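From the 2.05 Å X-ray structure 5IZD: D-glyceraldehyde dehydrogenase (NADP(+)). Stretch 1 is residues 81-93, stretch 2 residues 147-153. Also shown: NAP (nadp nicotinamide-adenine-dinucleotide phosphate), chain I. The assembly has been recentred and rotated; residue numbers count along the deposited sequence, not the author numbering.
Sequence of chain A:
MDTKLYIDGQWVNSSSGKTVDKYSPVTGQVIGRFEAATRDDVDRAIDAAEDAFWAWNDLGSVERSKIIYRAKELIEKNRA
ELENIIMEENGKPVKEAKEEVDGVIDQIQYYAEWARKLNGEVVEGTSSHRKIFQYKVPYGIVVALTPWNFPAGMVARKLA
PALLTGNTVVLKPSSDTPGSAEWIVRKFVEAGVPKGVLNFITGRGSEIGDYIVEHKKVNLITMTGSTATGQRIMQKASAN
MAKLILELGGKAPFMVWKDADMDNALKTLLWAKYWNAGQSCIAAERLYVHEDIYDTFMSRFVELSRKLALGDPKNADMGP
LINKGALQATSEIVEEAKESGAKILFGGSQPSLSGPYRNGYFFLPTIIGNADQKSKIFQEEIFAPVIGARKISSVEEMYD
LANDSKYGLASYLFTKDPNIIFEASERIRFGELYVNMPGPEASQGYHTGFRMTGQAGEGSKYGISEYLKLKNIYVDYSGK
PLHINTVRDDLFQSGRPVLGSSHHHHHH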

# COMPACT_ATOMS: atom_id res chain seq x y z
N GLU A 81 32.31 22.95 5.21
CA GLU A 81 32.11 23.65 6.48
C GLU A 81 31.45 22.72 7.53
O GLU A 81 31.82 22.68 8.71
CB GLU A 81 31.27 24.91 6.26
CG GLU A 81 31.93 26.00 5.42
CD GLU A 81 30.95 27.17 5.18
OE1 GLU A 81 29.80 27.11 5.70
OE2 GLU A 81 31.27 28.11 4.44
N LEU A 82 30.54 21.90 7.09
CA LEU A 82 29.89 20.99 8.00
C LEU A 82 30.78 19.83 8.44
O LEU A 82 30.75 19.46 9.60
CB LEU A 82 28.60 20.44 7.36
CG LEU A 82 27.86 19.51 8.31
CD1 LEU A 82 27.48 20.19 9.61
CD2 LEU A 82 26.60 19.02 7.61
N GLU A 83 31.60 19.35 7.53
CA GLU A 83 32.55 18.30 7.79
C GLU A 83 33.52 18.76 8.89
O GLU A 83 33.80 18.06 9.82
CB GLU A 83 33.28 17.98 6.50
CG GLU A 83 32.50 17.04 5.57
CD GLU A 83 33.06 16.93 4.18
OE1 GLU A 83 34.16 17.40 3.89
OE2 GLU A 83 32.41 16.34 3.34
N ASN A 84 34.00 19.97 8.76
CA ASN A 84 34.85 20.59 9.75
C ASN A 84 34.22 20.75 11.13
O ASN A 84 34.86 20.45 12.13
CB ASN A 84 35.38 21.94 9.22
CG ASN A 84 36.31 21.76 8.03
OD1 ASN A 84 36.91 20.69 7.83
ND2 ASN A 84 36.43 22.80 7.21
N ILE A 85 32.99 21.20 11.19
CA ILE A 85 32.30 21.35 12.48
C ILE A 85 32.17 20.00 13.21
O ILE A 85 32.46 19.91 14.41
CB ILE A 85 30.90 21.94 12.27
CG1 ILE A 85 31.07 23.42 11.87
CG2 ILE A 85 30.05 21.78 13.51
CD1 ILE A 85 29.85 24.02 11.23
N ILE A 86 31.79 18.96 12.47
CA ILE A 86 31.73 17.64 13.05
C ILE A 86 33.09 17.17 13.55
O ILE A 86 33.15 16.60 14.63
CB ILE A 86 31.13 16.64 12.05
CG1 ILE A 86 29.66 16.99 11.77
CG2 ILE A 86 31.28 15.21 12.56
CD1 ILE A 86 29.16 16.38 10.50
N MET A 87 34.17 17.39 12.78
CA MET A 87 35.50 16.99 13.24
C MET A 87 35.87 17.76 14.47
O MET A 87 36.42 17.17 15.39
CB MET A 87 36.59 17.09 12.16
CG MET A 87 36.34 16.11 10.99
SD MET A 87 37.76 16.16 9.86
CE MET A 87 37.36 17.66 8.96
N GLU A 88 35.49 19.03 14.53
CA GLU A 88 35.84 19.89 15.70
C GLU A 88 34.98 19.53 16.94
O GLU A 88 35.52 19.37 18.05
CB GLU A 88 35.70 21.39 15.39
CG GLU A 88 36.74 22.02 14.44
N GLU A 89 33.66 19.38 16.78
CA GLU A 89 32.78 19.10 17.92
C GLU A 89 32.83 17.69 18.45
O GLU A 89 32.60 17.45 19.64
CB GLU A 89 31.31 19.44 17.59
CG GLU A 89 31.02 20.94 17.43
CD GLU A 89 29.50 21.27 17.48
OE1 GLU A 89 29.16 22.29 18.14
OE2 GLU A 89 28.63 20.53 16.89
N ASN A 90 33.05 16.75 17.56
CA ASN A 90 32.97 15.32 17.90
C ASN A 90 34.32 14.62 17.84
O ASN A 90 34.47 13.59 18.45
CB ASN A 90 31.99 14.61 16.97
CG ASN A 90 30.53 15.00 17.22
OD1 ASN A 90 30.14 16.17 17.05
ND2 ASN A 90 29.73 14.03 17.64
N GLY A 91 35.31 15.18 17.13
CA GLY A 91 36.63 14.55 16.98
C GLY A 91 36.56 13.36 16.04
O GLY A 91 37.47 12.54 16.04
N LYS A 92 35.50 13.26 15.23
CA LYS A 92 35.36 12.13 14.28
C LYS A 92 36.48 12.07 13.25
O LYS A 92 36.90 13.12 12.72
CB LYS A 92 34.07 12.22 13.46
CG LYS A 92 32.80 12.15 14.28
CD LYS A 92 31.64 11.50 13.54
CE LYS A 92 30.40 11.65 14.40
NZ LYS A 92 29.28 10.90 13.84
N PRO A 93 36.98 10.85 12.96
CA PRO A 93 37.89 10.78 11.81
C PRO A 93 37.30 11.37 10.52
O PRO A 93 36.07 11.27 10.29
CB PRO A 93 38.11 9.28 11.67
CG PRO A 93 38.04 8.77 13.08
CD PRO A 93 36.88 9.54 13.62
N PRO A 147 20.50 13.68 19.38
CA PRO A 147 21.68 13.31 20.17
C PRO A 147 23.04 13.84 19.63
O PRO A 147 23.10 14.51 18.59
CB PRO A 147 21.64 11.80 20.11
CG PRO A 147 21.16 11.54 18.74
CD PRO A 147 20.20 12.65 18.36
N TRP A 148 24.11 13.56 20.35
CA TRP A 148 25.43 14.10 19.98
C TRP A 148 26.19 13.16 19.04
O TRP A 148 27.17 13.61 18.39
CB TRP A 148 26.32 14.36 21.24
CG TRP A 148 26.32 13.22 22.22
CD1 TRP A 148 25.53 13.09 23.32
CD2 TRP A 148 27.09 12.02 22.14
NE1 TRP A 148 25.79 11.91 23.96
CE2 TRP A 148 26.73 11.22 23.23
CE3 TRP A 148 28.06 11.56 21.27
CZ2 TRP A 148 27.32 9.94 23.47
CZ3 TRP A 148 28.62 10.29 21.48
CH2 TRP A 148 28.27 9.51 22.59
N ASN A 149 25.80 11.89 18.97
CA ASN A 149 26.64 10.92 18.32
C ASN A 149 26.67 11.03 16.79
O ASN A 149 27.74 10.87 16.20
CB ASN A 149 26.33 9.52 18.83
CG ASN A 149 24.94 9.00 18.38
OD1 ASN A 149 23.99 9.77 18.17
ND2 ASN A 149 24.85 7.69 18.19
N PHE A 150 25.51 11.35 16.17
CA PHE A 150 25.42 11.67 14.74
C PHE A 150 24.71 13.01 14.69
O PHE A 150 23.52 13.12 14.28
CB PHE A 150 24.71 10.57 13.94
CG PHE A 150 25.50 9.29 13.92
CD1 PHE A 150 26.59 9.15 13.04
CD2 PHE A 150 25.29 8.33 14.88
CE1 PHE A 150 27.42 8.03 13.09
CE2 PHE A 150 26.13 7.22 14.95
CZ PHE A 150 27.19 7.06 14.05
N PRO A 151 25.45 14.06 15.07
CA PRO A 151 24.83 15.33 15.33
C PRO A 151 24.34 16.08 14.07
O PRO A 151 23.71 17.15 14.22
CB PRO A 151 25.97 16.13 16.02
CG PRO A 151 27.22 15.61 15.35
CD PRO A 151 26.93 14.14 15.12
N ALA A 152 24.73 15.65 12.87
CA ALA A 152 24.25 16.27 11.63
C ALA A 152 23.23 15.30 10.99
O ALA A 152 22.14 15.72 10.58
CB ALA A 152 25.39 16.55 10.69
N GLY A 153 23.59 14.02 10.91
CA GLY A 153 22.67 12.92 10.42
C GLY A 153 21.31 12.92 11.09
O GLY A 153 20.26 12.76 10.44
PA NAP I . 20.32 11.92 26.00
O1A NAP I . 20.38 12.46 27.39
O2A NAP I . 19.32 10.84 25.69
O5B NAP I . 20.11 13.18 24.98
C5B NAP I . 19.32 13.14 23.77
C4B NAP I . 18.56 14.47 23.58
O4B NAP I . 17.54 14.61 24.59
C3B NAP I . 19.47 15.71 23.77
O3B NAP I . 19.00 16.78 22.90
C2B NAP I . 19.25 16.06 25.21
O2B NAP I . 19.65 17.39 25.55
C1B NAP I . 17.77 15.83 25.35
N9A NAP I . 17.27 15.68 26.72
C8A NAP I . 17.96 15.34 27.85
N7A NAP I . 17.18 15.32 28.91
C5A NAP I . 15.91 15.64 28.42
C6A NAP I . 14.67 15.77 29.04
N6A NAP I . 14.48 15.57 30.34
N1A NAP I . 13.61 16.10 28.27
C2A NAP I . 13.79 16.32 26.96
N3A NAP I . 14.95 16.23 26.29
C4A NAP I . 15.98 15.87 27.09
O3 NAP I . 21.78 11.40 25.64
PN NAP I . 23.13 11.39 26.51
O1N NAP I . 23.59 12.81 26.79
O2N NAP I . 24.18 10.57 25.79
O5D NAP I . 22.74 10.70 27.84
P2B NAP I . 21.05 17.60 26.43
O1X NAP I . 21.15 19.11 26.69
O2X NAP I . 22.17 17.16 25.61
O3X NAP I . 20.95 16.86 27.72

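Both hydrogen bonds between the two stretches run the same way: side chains at and just beyond the end of one helix donate to consecutive backbone carbonyls of a segment that, at the contact, has no regular secondary structure. Asn90 ND2 lies 2.7 Å from Trp148 O, with an N-H...acceptor angle of 147°, and Lys92 NZ lies 2.8 Å from Asn149 O. The acceptors are main-chain atoms, so the bonds hold the course of the loop rather than particular side chains on it.

The donors sit where the helix gives out. Backbone bonds of the i to i-4 kind run up to Asn90 N, 2.9 Å from Ile86 O, and end with a weak one from Gly91 N to Met87 O, also 2.9 Å. Gly91 then leaves helical geometry at phi/psi 73/18, a positive phi that by itself favours glycine. Asn90 and Lys92, on its two sides in sequence, both direct CA-to-CB toward the loop. Asn90 (chi1 m, chi2 63°) is short and reaches Trp148 O with its amide nitrogen, while its OD1 packs 3.4 Å from Pro151 CG. Lys92 spans a longer gap: chi1 is m, chi2 lies between wells at -149°, and chi3 and chi4 are both t, so the chain is largely extended. Its NZ also approaches Phe150 CD1 at 3.3 Å, obliquely to the ring, and is hydrogen-bonded elsewhere in the structure as well, a useful arrangement for a buried amine.

Further back along the helix the contact becomes apolar. Leu82 and Ile86, one helical turn apart, both point toward the loop and meet the same methyl: Ala152 CB is 4.1 Å from Leu82 CD2 and 3.8 Å from Ile86 CD1. The single methyl of Ala152 offers a small apolar surface to the two branched side chains, and all three residues are buried. The whole contact is modest, burying 300 Å² summed over both sides, with Lys92, Pro151, Asn90 and Ala152 contributing about 50 Å² each.

The loop's other side chains face different tasks. Asn149 directs CA-to-CB away from the helix, and its OD1 accepts a weak hydrogen bond from Phe150 N (3.0 Å, 126°). Trp148, whose CA-to-CB bond runs sideways to the helix stretch and whose chi1 is p, donates from NE1 to NAP O2N at 2.8 Å and 154°, the phosphate oxygen lying at the ring edge near its plane. Trp148 thus joins the two contacts, its carbonyl held by Asn90 and its indole bonded to the cofactor.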